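Local coordinates for Rod shape determining protein RodA (Thermus thermophilus, PDB 6BAR) that is a membrane-embedded SEDS-family glycosyltransferase that probably polymerises lipid-linked disaccharide-peptide units into peptidoglycan during cell elongation, at residues Ala10-Leu15 and Leu281-Ala286; Ala20-Leu25 and Leu274-Leu279; Leu78-Val83 and Phe104-Leu109. All blocks are in the same frame, centred on the assembly; numbering follows the deposited sequence.

From the N terminus the chain runs through 10-15, the lead-in to and first turn of helix 13-30, and 20-25, its middle; their partners come only much later. The first loop to close is the short one of contact 3, where helix 69-86 meets 104-109, which runs from the end of a two-stranded hairpin into the next helix. Helix 266-288 then returns antiparallel to the first helix: 274-279 closes contact 2 and, one residue on, 281-286 closes contact 1. All three nest and none cross, with contact 3 innermost. Contacts 1 and 2 staple the same helix pair, their centres 13 Å apart. Contact 3 lies across the chain's centre, about 28 Å from contact 2 between centres.

Contact 1: residues Ala10-Leu15 and Leu281-Ala286; sequences AYDWGL and LARLFA
OD2 of D12 accepts two bonds, one from R283 across the contact and one from L15 N of its own segment. R283 NH2 reaches D12 OD2 at 2.7 Å, a weak bond bent to 131° at the hydrogen, and L15 N gives the second at 3.2 Å, coming from above the carboxylate plane. The other carboxylate oxygen is engaged as well: D12 OD1 lies 2.6 Å from the same R283 NH2, so both oxygens belong to the salt bridge. A single guanidinium nitrogen therefore faces both oxygens, and with the two planes 49° apart this is not a flat two-nitrogen fork. The R283 chain is bent at chi2 (-55°), which turns CD out of line with a straight chain. D12 is the N-cap of helix 13-30, so one carboxylate both caps the start of this helix and ties it to helix 266-288, two neighbours in the helical membrane bundle of the SEDS family. The nearby arginine and the helix start should both favour a negative charge on D12. NH2 of R283 also passes 3.6 Å from CA of G14, which has no side chain. Deeper in, L15 and L284 cross at about a right angle and touch methyl to methyl, CD2 of L15 to CD2 of L284 at 4.0 Å. L15 also leans on L350 of helix 336-354, and L284 on A304 of helix 294-319.

Contact 2: residues Ala20-Leu25 and Leu274-Leu279; sequences AAIVAL and LGLYGL
I22 and Y277 make the close half of this contact. The end methyl of I22 sits squarely over the tyrosine ring: CD1 of I22 lies 3.9 Å from the centroid of the Y277 ring and only 9° off its normal, a CH-pi contact over the middle of the face. An extended chi2 (-172°) carries CD1 out to that position. The other branch, CG2, goes to the phenol end of the same ring, with CG2 of I22 3.6 Å from CZ of Y277. The hydroxyl there is tied down elsewhere, by a hydrogen bond from Y277 to the backbone oxygen of P330, which fixes the far end of the ring. L331, from the same loop, also packs on I22. I22 also slides past L276 in the opposite direction, CG1 of I22 to CB of L276 at 3.8 Å, so this one side chain packs on both residues of the other helix.

The other half is sparser and belongs to more exposed residues. Here L276 does the reaching, its CD1 touching CD1 of L25 at 3.9 Å and CB of A21 at 4.2 Å. These are single methyl contacts, with no ring beneath them, on the partly exposed flank of the pair. A bound monoolein touches A24 on the same helix, which places part of helix 13-30 beside lipid. The short segments come within 10.3 Å axis to axis, at 152° between their directions: a near-antiparallel pair of helices, the second predicted to be transmembrane, held by apolar side chains and consistent with the helical membrane core of SEDS proteins.

Contact 3: residues Leu78-Val83 and Phe104-Leu109; sequences LLLALV and FQPLEL. With OLC ((2R)-2,3-dihydroxypropyl (9Z)-octadec-9-enoate), chain C.
Aliphatic packing comes first, and it centres on P106, near the start of the helix after the hairpin. Three residues of helix 69-86 pack against its ring. L80 brings CD2 to within 3.6 Å of CB of P106, V83 presents CB at 3.7 Å from CG of P106, and L79 adds its CB at 4.1 Å from CB of P106. With chi1 at 75°, CG1 of V83 sits between the backbone N and the carbonyl carbon and CG2 anti to N; both methyls lie near CG of P106. L79 also meets L109 methyl to methyl, CD2 to CD2 at 3.6 Å.

The aromatic contact is edge-on. CD2 of L79 touches CE2 of F104 at 3.8 Å, near the ring plane, the two side chains crossing at about a right angle. At the opposite corner of that ring the acyl chain of a bound monoolein arrives in plane, its C6 at 3.5 Å from CD1 of F104, so the ring stands between L79 and the acyl chain. F97, on the partner strand of the hairpin, packs against F104, P106 and V83.

A polar atom at the interface, the carbonyl oxygen of L79, lies 3.7 Å from CG of P106 and already accepts from V83 N. P106 has no N-H to give, and the side chains that meet are all apolar, so shape rather than directed bonding sets how they meet.

Contact 1: residues Ala10-Leu15 and Leu281-Ala286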
ATOM      1  N   ALA A  10     -11.362 -20.695  -3.956  1.00136.66           N
ATOM      2  CA  ALA A  10     -10.157 -21.079  -4.696  1.00114.27           C
ATOM      3  C   ALA A  10      -9.092 -19.994  -4.599  1.00112.80           C
ATOM      4  O   ALA A  10      -8.603 -19.484  -5.610  1.00 96.74           O
ATOM      5  CB  ALA A  10     -10.496 -21.373  -6.150  1.00112.91           C
ATOM      6  N   TYR A  11      -8.727 -19.612  -3.378  1.00119.37           N
ATOM      7  CA  TYR A  11      -7.726 -18.576  -3.172  1.00111.68           C
ATOM      8  C   TYR A  11      -6.337 -19.198  -3.043  1.00103.86           C
ATOM      9  O   TYR A  11      -6.176 -20.419  -2.960  1.00115.11           O
ATOM     10  CB  TYR A  11      -8.047 -17.747  -1.924  1.00 92.41           C
ATOM     11  CG  TYR A  11      -9.372 -17.019  -1.973  1.00 83.02           C
ATOM     12  CD1 TYR A  11     -10.513 -17.581  -1.410  1.00 97.06           C
ATOM     13  CD2 TYR A  11      -9.482 -15.767  -2.566  1.00 81.80           C
ATOM     14  CE1 TYR A  11     -11.727 -16.921  -1.439  1.00 82.76           C
ATOM     15  CE2 TYR A  11     -10.695 -15.097  -2.603  1.00 86.85           C
ATOM     16  CZ  TYR A  11     -11.816 -15.682  -2.036  1.00 86.27           C
ATOM     17  OH  TYR A  11     -13.028 -15.030  -2.063  1.00 87.63           O
ATOM     18  N   ASP A  12      -5.322 -18.340  -3.031  1.00102.38           N
ATOM     19  CA  ASP A  12      -3.972 -18.766  -2.674  1.00104.94           C
ATOM     20  C   ASP A  12      -3.833 -18.572  -1.173  1.00 89.60           C
ATOM     21  O   ASP A  12      -3.555 -17.470  -0.703  1.00109.99           O
ATOM     22  CB  ASP A  12      -2.913 -17.978  -3.435  1.00101.47           C
ATOM     23  CG  ASP A  12      -1.506 -18.359  -3.021  1.00100.71           C
ATOM     24  OD1 ASP A  12      -1.097 -19.516  -3.249  1.00105.96           O
ATOM     25  OD2 ASP A  12      -0.806 -17.503  -2.448  1.00117.28           O
ATOM     26  N   TRP A  13      -4.031 -19.647  -0.414  1.00 95.02           N
ATOM     27  CA  TRP A  13      -4.035 -19.519   1.036  1.00104.19           C
ATOM     28  C   TRP A  13      -2.647 -19.251   1.609  1.00113.12           C
ATOM     29  O   TRP A  13      -2.551 -18.782   2.748  1.00110.31           O
ATOM     30  CB  TRP A  13      -4.651 -20.774   1.664  1.00108.41           C
ATOM     31  CG  TRP A  13      -6.047 -21.048   1.173  1.00116.54           C
ATOM     32  CD1 TRP A  13      -6.402 -21.828   0.108  1.00123.59           C
ATOM     33  CD2 TRP A  13      -7.272 -20.532   1.716  1.00121.24           C
ATOM     34  NE1 TRP A  13      -7.771 -21.835  -0.043  1.00129.63           N
ATOM     35  CE2 TRP A  13      -8.327 -21.048   0.931  1.00129.65           C
ATOM     36  CE3 TRP A  13      -7.579 -19.688   2.787  1.00110.40           C
ATOM     37  CZ2 TRP A  13      -9.667 -20.746   1.188  1.00126.63           C
ATOM     38  CZ3 TRP A  13      -8.909 -19.390   3.040  1.00115.00           C
ATOM     39  CH2 TRP A  13      -9.935 -19.918   2.244  1.00134.68           C
ATOM     40  N   GLY A  14      -1.580 -19.520   0.854  1.00117.76           N
ATOM     41  CA  GLY A  14      -0.249 -19.169   1.324  1.00106.84           C
ATOM     42  C   GLY A  14      -0.092 -17.681   1.577  1.00113.05           C
ATOM     43  O   GLY A  14       0.447 -17.271   2.610  1.00123.44           O
ATOM     44  N   LEU A  15      -0.568 -16.852   0.644  1.00 99.69           N
ATOM     45  CA  LEU A  15      -0.548 -15.406   0.846  1.00100.33           C
ATOM     46  C   LEU A  15      -1.374 -15.010   2.062  1.00101.35           C
ATOM     47  O   LEU A  15      -1.009 -14.088   2.803  1.00105.71           O
ATOM     48  CB  LEU A  15      -1.065 -14.699  -0.407  1.00 87.26           C
ATOM     49  CG  LEU A  15      -1.181 -13.177  -0.355  1.00 89.18           C
ATOM     50  CD1 LEU A  15       0.185 -12.548  -0.126  1.00 96.89           C
ATOM     51  CD2 LEU A  15      -1.806 -12.652  -1.635  1.00 89.55           C
ATOM     52  N   LEU A 281       6.259 -10.372  -0.865  1.00100.44           N
ATOM     53  CA  LEU A 281       6.473  -9.789  -2.189  1.00100.54           C
ATOM     54  C   LEU A 281       6.663 -10.873  -3.247  1.00 99.93           C
ATOM     55  O   LEU A 281       6.194 -10.730  -4.385  1.00112.00           O
ATOM     56  CB  LEU A 281       7.667  -8.830  -2.162  1.00102.00           C
ATOM     57  CG  LEU A 281       7.617  -7.625  -1.208  1.00104.86           C
ATOM     58  CD1 LEU A 281       8.902  -6.810  -1.303  1.00102.96           C
ATOM     59  CD2 LEU A 281       6.396  -6.735  -1.447  1.00 99.30           C
ATOM     60  N   ALA A 282       7.319 -11.981  -2.879  1.00 97.42           N
ATOM     61  CA  ALA A 282       7.493 -13.096  -3.808  1.00 93.11           C
ATOM     62  C   ALA A 282       6.156 -13.717  -4.190  1.00101.01           C
ATOM     63  O   ALA A 282       5.908 -13.987  -5.367  1.00105.95           O
ATOM     64  CB  ALA A 282       8.412 -14.159  -3.202  1.00 92.91           C
ATOM     65  N   ARG A 283       5.287 -13.969  -3.209  1.00 98.60           N
ATOM     66  CA  ARG A 283       3.991 -14.560  -3.527  1.00 91.47           C
ATOM     67  C   ARG A 283       3.131 -13.602  -4.338  1.00 85.28           C
ATOM     68  O   ARG A 283       2.379 -14.036  -5.216  1.00104.81           O
ATOM     69  CB  ARG A 283       3.265 -14.992  -2.254  1.00104.56           C
ATOM     70  CG  ARG A 283       3.454 -16.471  -1.896  1.00118.62           C
ATOM     71  CD  ARG A 283       3.045 -17.400  -3.041  1.00108.01           C
ATOM     72  NE  ARG A 283       3.324 -18.809  -2.755  1.00116.19           N
ATOM     73  CZ  ARG A 283       2.432 -19.671  -2.271  1.00111.54           C
ATOM     74  NH1 ARG A 283       2.775 -20.935  -2.046  1.00112.81           N
ATOM     75  NH2 ARG A 283       1.197 -19.273  -2.012  1.00103.56           N
ATOM     76  N   LEU A 284       3.237 -12.297  -4.077  1.00 91.53           N
ATOM     77  CA  LEU A 284       2.499 -11.327  -4.886  1.00 95.92           C
ATOM     78  C   LEU A 284       2.957 -11.356  -6.342  1.00 93.03           C
ATOM     79  O   LEU A 284       2.135 -11.430  -7.263  1.00 97.74           O
ATOM     80  CB  LEU A 284       2.651  -9.921  -4.305  1.00 95.76           C
ATOM     81  CG  LEU A 284       1.818  -9.610  -3.061  1.00 78.89           C
ATOM     82  CD1 LEU A 284       2.149  -8.235  -2.517  1.00 86.35           C
ATOM     83  CD2 LEU A 284       0.336  -9.717  -3.387  1.00 84.95           C
ATOM     84  N   PHE A 285       4.270 -11.301  -6.573  1.00 99.06           N
ATOM     85  CA  PHE A 285       4.759 -11.344  -7.948  1.00104.79           C
ATOM     86  C   PHE A 285       4.560 -12.716  -8.595  1.00101.95           C
ATOM     87  O   PHE A 285       4.504 -12.804  -9.825  1.00 97.97           O
ATOM     88  CB  PHE A 285       6.231 -10.918  -7.991  1.00104.98           C
ATOM     89  CG  PHE A 285       6.428  -9.421  -7.958  1.00108.80           C
ATOM     90  CD1 PHE A 285       5.490  -8.572  -8.529  1.00118.58           C
ATOM     91  CD2 PHE A 285       7.544  -8.862  -7.357  1.00111.53           C
ATOM     92  CE1 PHE A 285       5.666  -7.195  -8.503  1.00115.21           C
ATOM     93  CE2 PHE A 285       7.724  -7.485  -7.329  1.00113.14           C
ATOM     94  CZ  PHE A 285       6.783  -6.651  -7.902  1.00104.84           C
ATOM     95  N   ALA A 286       4.435 -13.782  -7.800  1.00101.15           N
ATOM     96  CA  ALA A 286       4.109 -15.093  -8.349  1.00 89.26           C
ATOM     97  C   ALA A 286       2.650 -15.160  -8.775  1.00101.43           C
ATOM     98  O   ALA A 286       2.332 -15.712  -9.833  1.00112.47           O
ATOM     99  CB  ALA A 286       4.412 -16.193  -7.327  1.00 80.14           C
TER

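Contact 2: residues Ala20-Leu25 and Leu274-Leu279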
ATOM      1  N   ALA A  20      -1.396 -12.948   7.595  1.00 94.16           N
ATOM      2  CA  ALA A  20      -1.757 -13.208   8.989  1.00102.35           C
ATOM      3  C   ALA A  20      -0.528 -13.278   9.892  1.00101.27           C
ATOM      4  O   ALA A  20      -0.579 -12.850  11.051  1.00100.53           O
ATOM      5  CB  ALA A  20      -2.568 -14.501   9.090  1.00 98.27           C
ATOM      6  N   ALA A  21       0.594 -13.785   9.375  1.00 93.74           N
ATOM      7  CA  ALA A  21       1.802 -13.917  10.185  1.00 89.27           C
ATOM      8  C   ALA A  21       2.438 -12.558  10.460  1.00102.01           C
ATOM      9  O   ALA A  21       2.836 -12.256  11.597  1.00 83.06           O
ATOM     10  CB  ALA A  21       2.792 -14.844   9.480  1.00 74.08           C
ATOM     11  N   ILE A  22       2.532 -11.718   9.426  1.00108.15           N
ATOM     12  CA  ILE A  22       3.047 -10.366   9.639  1.00 89.29           C
ATOM     13  C   ILE A  22       2.137  -9.590  10.591  1.00 89.63           C
ATOM     14  O   ILE A  22       2.616  -8.884  11.487  1.00 80.80           O
ATOM     15  CB  ILE A  22       3.236  -9.650   8.287  1.00 92.43           C
ATOM     16  CG1 ILE A  22       4.167 -10.482   7.399  1.00 93.79           C
ATOM     17  CG2 ILE A  22       3.811  -8.252   8.483  1.00 81.59           C
ATOM     18  CD1 ILE A  22       4.591  -9.807   6.112  1.00 97.20           C
ATOM     19  N   VAL A  23       0.812  -9.742  10.443  1.00 89.50           N
ATOM     20  CA  VAL A  23      -0.131  -9.026  11.304  1.00 85.99           C
ATOM     21  C   VAL A  23       0.007  -9.472  12.761  1.00 95.45           C
ATOM     22  O   VAL A  23       0.022  -8.640  13.682  1.00 95.88           O
ATOM     23  CB  VAL A  23      -1.570  -9.212  10.775  1.00 72.38           C
ATOM     24  CG1 VAL A  23      -2.601  -8.740  11.797  1.00 79.01           C
ATOM     25  CG2 VAL A  23      -1.751  -8.460   9.463  1.00 63.44           C
ATOM     26  N   ALA A  24       0.112 -10.784  12.997  1.00 98.93           N
ATOM     27  CA  ALA A  24       0.263 -11.285  14.362  1.00 96.66           C
ATOM     28  C   ALA A  24       1.581 -10.836  14.982  1.00 81.80           C
ATOM     29  O   ALA A  24       1.653 -10.587  16.192  1.00 86.21           O
ATOM     30  CB  ALA A  24       0.159 -12.811  14.374  1.00101.32           C
ATOM     31  N   LEU A  25       2.637 -10.724  14.170  1.00 70.30           N
ATOM     32  CA  LEU A  25       3.880 -10.168  14.691  1.00 82.12           C
ATOM     33  C   LEU A  25       3.718  -8.701  15.065  1.00 97.05           C
ATOM     34  O   LEU A  25       4.192  -8.264  16.122  1.00 86.50           O
ATOM     35  CB  LEU A  25       5.002 -10.333  13.675  1.00 74.71           C
ATOM     36  CG  LEU A  25       5.670 -11.693  13.760  1.00 70.74           C
ATOM     37  CD1 LEU A  25       7.015 -11.657  13.068  1.00 70.49           C
ATOM     38  CD2 LEU A  25       5.814 -12.112  15.213  1.00 54.89           C
ATOM     39  N   LEU A 274      12.066  -9.167   7.718  1.00100.80           N
ATOM     40  CA  LEU A 274      12.392  -8.926   6.319  1.00 97.05           C
ATOM     41  C   LEU A 274      12.190 -10.172   5.475  1.00101.58           C
ATOM     42  O   LEU A 274      11.867 -10.069   4.290  1.00112.58           O
ATOM     43  CB  LEU A 274      13.828  -8.439   6.182  1.00 83.29           C
ATOM     44  CG  LEU A 274      14.063  -7.041   6.717  1.00 91.84           C
ATOM     45  CD1 LEU A 274      15.466  -6.599   6.352  1.00108.04           C
ATOM     46  CD2 LEU A 274      13.021  -6.095   6.150  1.00 96.24           C
ATOM     47  N   GLY A 275      12.361 -11.356   6.063  1.00 87.69           N
ATOM     48  CA  GLY A 275      12.067 -12.572   5.331  1.00 94.38           C
ATOM     49  C   GLY A 275      10.582 -12.751   5.095  1.00100.50           C
ATOM     50  O   GLY A 275      10.166 -13.183   4.020  1.00100.18           O
ATOM     51  N   LEU A 276       9.762 -12.425   6.098  1.00 90.72           N
ATOM     52  CA  LEU A 276       8.315 -12.468   5.914  1.00 96.45           C
ATOM     53  C   LEU A 276       7.877 -11.499   4.821  1.00 96.72           C
ATOM     54  O   LEU A 276       7.028 -11.831   3.984  1.00 99.65           O
ATOM     55  CB  LEU A 276       7.605 -12.156   7.231  1.00 86.63           C
ATOM     56  CG  LEU A 276       7.406 -13.313   8.207  1.00 90.89           C
ATOM     57  CD1 LEU A 276       6.507 -12.880   9.354  1.00 88.78           C
ATOM     58  CD2 LEU A 276       6.824 -14.531   7.499  1.00 84.33           C
ATOM     59  N   TYR A 277       8.472 -10.307   4.792  1.00 93.52           N
ATOM     60  CA  TYR A 277       8.138  -9.354   3.737  1.00 89.24           C
ATOM     61  C   TYR A 277       8.660  -9.808   2.380  1.00 86.17           C
ATOM     62  O   TYR A 277       8.011  -9.568   1.354  1.00 84.85           O
ATOM     63  CB  TYR A 277       8.669  -7.969   4.091  1.00 91.80           C
ATOM     64  CG  TYR A 277       7.736  -7.257   5.024  1.00 99.29           C
ATOM     65  CD1 TYR A 277       6.552  -6.704   4.556  1.00 96.52           C
ATOM     66  CD2 TYR A 277       8.009  -7.177   6.379  1.00101.20           C
ATOM     67  CE1 TYR A 277       5.684  -6.068   5.408  1.00 97.40           C
ATOM     68  CE2 TYR A 277       7.146  -6.544   7.238  1.00 93.14           C
ATOM     69  CZ  TYR A 277       5.987  -5.991   6.749  1.00 94.28           C
ATOM     70  OH  TYR A 277       5.125  -5.356   7.608  1.00117.25           O
ATOM     71  N   GLY A 278       9.825 -10.463   2.352  1.00 73.40           N
ATOM     72  CA  GLY A 278      10.343 -10.983   1.097  1.00 82.12           C
ATOM     73  C   GLY A 278       9.470 -12.084   0.527  1.00 97.96           C
ATOM     74  O   GLY A 278       9.196 -12.114  -0.675  1.00 77.26           O
ATOM     75  N   LEU A 279       9.001 -12.987   1.388  1.00101.48           N
ATOM     76  CA  LEU A 279       8.075 -14.027   0.952  1.00 85.25           C
ATOM     77  C   LEU A 279       6.748 -13.437   0.501  1.00102.09           C
ATOM     78  O   LEU A 279       6.133 -13.939  -0.448  1.00120.52           O
ATOM     79  CB  LEU A 279       7.843 -15.038   2.069  1.00 88.95           C
ATOM     80  CG  LEU A 279       9.079 -15.812   2.505  1.00 90.42           C
ATOM     81  CD1 LEU A 279       8.691 -16.978   3.400  1.00100.99           C
ATOM     82  CD2 LEU A 279       9.847 -16.288   1.290  1.00 97.40           C
TER

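Contact 3: residues Leu78-Val83 and Phe104-Leu109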
ATOM      1  N   LEU A  78     -11.236  13.678  -6.623  1.00 72.83           N
ATOM      2  CA  LEU A  78     -12.075  14.680  -5.972  1.00 77.35           C
ATOM      3  C   LEU A  78     -11.904  14.667  -4.454  1.00 83.39           C
ATOM      4  O   LEU A  78     -12.004  15.723  -3.821  1.00 79.41           O
ATOM      5  CB  LEU A  78     -13.548  14.491  -6.359  1.00 75.21           C
ATOM      6  CG  LEU A  78     -13.934  14.899  -7.790  1.00 84.75           C
ATOM      7  CD1 LEU A  78     -15.424  15.200  -7.885  1.00 78.91           C
ATOM      8  CD2 LEU A  78     -13.110  16.086  -8.294  1.00 80.18           C
ATOM      9  N   LEU A  79     -11.586  13.506  -3.859  1.00 80.20           N
ATOM     10  CA  LEU A  79     -11.353  13.436  -2.415  1.00 76.07           C
ATOM     11  C   LEU A  79      -9.983  13.984  -2.016  1.00 87.85           C
ATOM     12  O   LEU A  79      -9.849  14.622  -0.963  1.00 84.84           O
ATOM     13  CB  LEU A  79     -11.513  11.997  -1.929  1.00 67.50           C
ATOM     14  CG  LEU A  79     -12.823  11.679  -1.205  1.00 80.64           C
ATOM     15  CD1 LEU A  79     -13.988  12.353  -1.899  1.00 71.82           C
ATOM     16  CD2 LEU A  79     -13.062  10.176  -1.105  1.00 79.97           C
ATOM     17  N   LEU A  80      -8.953  13.732  -2.827  1.00 72.23           N
ATOM     18  CA  LEU A  80      -7.673  14.398  -2.624  1.00 82.17           C
ATOM     19  C   LEU A  80      -7.831  15.908  -2.705  1.00 94.87           C
ATOM     20  O   LEU A  80      -7.231  16.651  -1.921  1.00 91.18           O
ATOM     21  CB  LEU A  80      -6.654  13.919  -3.659  1.00 65.15           C
ATOM     22  CG  LEU A  80      -6.015  12.564  -3.393  1.00 66.86           C
ATOM     23  CD1 LEU A  80      -4.991  12.239  -4.463  1.00 76.85           C
ATOM     24  CD2 LEU A  80      -5.379  12.559  -2.020  1.00 93.40           C
ATOM     25  N   ALA A  81      -8.638  16.381  -3.652  1.00 88.27           N
ATOM     26  CA  ALA A  81      -8.862  17.817  -3.764  1.00 89.77           C
ATOM     27  C   ALA A  81      -9.630  18.352  -2.561  1.00 91.46           C
ATOM     28  O   ALA A  81      -9.320  19.438  -2.056  1.00 83.07           O
ATOM     29  CB  ALA A  81      -9.595  18.129  -5.065  1.00 87.15           C
ATOM     30  N   LEU A  82     -10.620  17.591  -2.074  1.00 91.60           N
ATOM     31  CA  LEU A  82     -11.456  18.027  -0.963  1.00 78.84           C
ATOM     32  C   LEU A  82     -10.725  18.007   0.372  1.00 87.24           C
ATOM     33  O   LEU A  82     -11.044  18.813   1.255  1.00100.38           O
ATOM     34  CB  LEU A  82     -12.702  17.146  -0.862  1.00 97.58           C
ATOM     35  CG  LEU A  82     -13.696  17.605   0.202  1.00100.55           C
ATOM     36  CD1 LEU A  82     -14.263  18.949  -0.209  1.00110.94           C
ATOM     37  CD2 LEU A  82     -14.804  16.584   0.428  1.00100.30           C
ATOM     38  N   VAL A  83      -9.774  17.087   0.558  1.00 93.85           N
ATOM     39  CA  VAL A  83      -9.050  17.050   1.824  1.00 99.18           C
ATOM     40  C   VAL A  83      -8.214  18.316   2.007  1.00100.27           C
ATOM     41  O   VAL A  83      -7.988  18.752   3.143  1.00 97.24           O
ATOM     42  CB  VAL A  83      -8.202  15.759   1.920  1.00 88.82           C
ATOM     43  CG1 VAL A  83      -6.965  15.840   1.049  1.00 91.08           C
ATOM     44  CG2 VAL A  83      -7.840  15.454   3.368  1.00 82.49           C
ATOM     45  N   PHE A 104     -10.169   8.775   7.859  1.00114.57           N
ATOM     46  CA  PHE A 104     -10.019   8.301   6.483  1.00100.51           C
ATOM     47  C   PHE A 104      -9.119   9.245   5.700  1.00 83.56           C
ATOM     48  O   PHE A 104      -9.481  10.403   5.469  1.00 87.83           O
ATOM     49  CB  PHE A 104     -11.376   8.167   5.780  1.00102.07           C
ATOM     50  CG  PHE A 104     -11.263   7.973   4.291  1.00 94.03           C
ATOM     51  CD1 PHE A 104     -10.885   6.745   3.765  1.00 97.77           C
ATOM     52  CD2 PHE A 104     -11.520   9.022   3.418  1.00 82.79           C
ATOM     53  CE1 PHE A 104     -10.767   6.564   2.397  1.00 94.59           C
ATOM     54  CE2 PHE A 104     -11.404   8.848   2.050  1.00 85.69           C
ATOM     55  CZ  PHE A 104     -11.029   7.616   1.540  1.00100.30           C
ATOM     56  N   GLN A 105      -7.970   8.735   5.257  1.00 80.84           N
ATOM     57  CA  GLN A 105      -6.989   9.465   4.462  1.00 80.26           C
ATOM     58  C   GLN A 105      -7.169   9.149   2.983  1.00 90.52           C
ATOM     59  O   GLN A 105      -7.119   7.971   2.598  1.00 94.59           O
ATOM     60  CB  GLN A 105      -5.580   9.089   4.907  1.00 81.92           C
ATOM     61  CG  GLN A 105      -4.478   9.630   4.035  1.00 93.07           C
ATOM     62  CD  GLN A 105      -3.116   9.109   4.452  1.00 91.05           C
ATOM     63  OE1 GLN A 105      -3.006   8.053   5.082  1.00 69.61           O
ATOM     64  NE2 GLN A 105      -2.067   9.852   4.108  1.00 90.23           N
ATOM     65  N   PRO A 106      -7.355  10.152   2.117  1.00 86.29           N
ATOM     66  CA  PRO A 106      -7.644   9.857   0.705  1.00 79.81           C
ATOM     67  C   PRO A 106      -6.480   9.240  -0.047  1.00 85.52           C
ATOM     68  O   PRO A 106      -6.676   8.795  -1.188  1.00101.58           O
ATOM     69  CB  PRO A 106      -8.002  11.231   0.120  1.00 95.63           C
ATOM     70  CG  PRO A 106      -8.233  12.123   1.302  1.00100.53           C
ATOM     71  CD  PRO A 106      -7.347  11.598   2.383  1.00 98.40           C
ATOM     72  N   LEU A 107      -5.284   9.204   0.540  1.00 81.56           N
ATOM     73  CA  LEU A 107      -4.133   8.627  -0.148  1.00 84.22           C
ATOM     74  C   LEU A 107      -4.367   7.163  -0.512  1.00 87.12           C
ATOM     75  O   LEU A 107      -3.957   6.713  -1.588  1.00 97.15           O
ATOM     76  CB  LEU A 107      -2.883   8.768   0.720  1.00 72.77           C
ATOM     77  CG  LEU A 107      -1.635   8.030   0.235  1.00 71.31           C
ATOM     78  CD1 LEU A 107      -1.110   8.639  -1.049  1.00 61.91           C
ATOM     79  CD2 LEU A 107      -0.567   8.014   1.317  1.00 82.58           C
ATOM     80  N   GLU A 108      -5.012   6.399   0.370  1.00 82.67           N
ATOM     81  CA  GLU A 108      -5.201   4.974   0.105  1.00 89.50           C
ATOM     82  C   GLU A 108      -6.152   4.757  -1.070  1.00 92.48           C
ATOM     83  O   GLU A 108      -5.880   3.951  -1.977  1.00 89.08           O
ATOM     84  CB  GLU A 108      -5.722   4.280   1.365  1.00 87.51           C
ATOM     85  CG  GLU A 108      -4.879   4.529   2.615  1.00 89.92           C
ATOM     86  CD  GLU A 108      -3.523   3.840   2.569  1.00100.73           C
ATOM     87  OE1 GLU A 108      -3.341   2.903   1.761  1.00104.82           O
ATOM     88  OE2 GLU A 108      -2.633   4.242   3.346  1.00 97.34           O
ATOM     89  N   LEU A 109      -7.282   5.468  -1.057  1.00 84.00           N
ATOM     90  CA  LEU A 109      -8.209   5.435  -2.179  1.00 84.67           C
ATOM     91  C   LEU A 109      -7.528   5.869  -3.470  1.00 88.08           C
ATOM     92  O   LEU A 109      -7.789   5.301  -4.537  1.00 83.55           O
ATOM     93  CB  LEU A 109      -9.414   6.327  -1.882  1.00 90.43           C
ATOM     94  CG  LEU A 109     -10.561   6.266  -2.888  1.00 93.48           C
ATOM     95  CD1 LEU A 109     -11.027   4.833  -3.038  1.00 71.96           C
ATOM     96  CD2 LEU A 109     -11.702   7.164  -2.442  1.00 85.19           C
TER
HETATM   97  C10 OLC C 402     -10.541   1.111  -0.387  1.00 98.68           C
HETATM   98  C9  OLC C 402      -9.761   1.128   0.713  1.00 87.79           C
HETATM   99  C8  OLC C 402      -9.509   2.427   1.451  1.00 81.75           C
HETATM  100  C24 OLC C 402     -10.169   4.087  13.077  1.00100.32           C
HETATM  101  C7  OLC C 402      -9.358   2.156   2.935  1.00 92.41           C
HETATM  102  C6  OLC C 402      -9.690   3.409   3.718  1.00101.90           C
HETATM  103  C5  OLC C 402      -8.563   3.767   4.663  1.00 94.13           C
HETATM  104  C4  OLC C 402      -9.131   4.430   5.900  1.00 98.60           C
HETATM  105  C3  OLC C 402     -10.133   3.508   6.568  1.00118.53           C
HETATM  106  C2  OLC C 402     -10.257   3.863   8.038  1.00112.21           C
HETATM  107  C21 OLC C 402     -11.085   4.270  10.765  1.00120.91           C
HETATM  108  C1  OLC C 402     -11.705   3.877   8.490  1.00109.51           C
HETATM  109  C22 OLC C 402     -11.237   3.604  12.120  1.00120.45           C
HETATM  110  O19 OLC C 402     -12.601   4.033   7.681  1.00110.82           O
HETATM  111  O25 OLC C 402      -9.829   3.050  13.973  1.00 96.18           O
HETATM  112  O23 OLC C 402     -12.504   3.900  12.657  1.00127.91           O
HETATM  113  O20 OLC C 402     -12.013   3.708   9.855  1.00120.70           O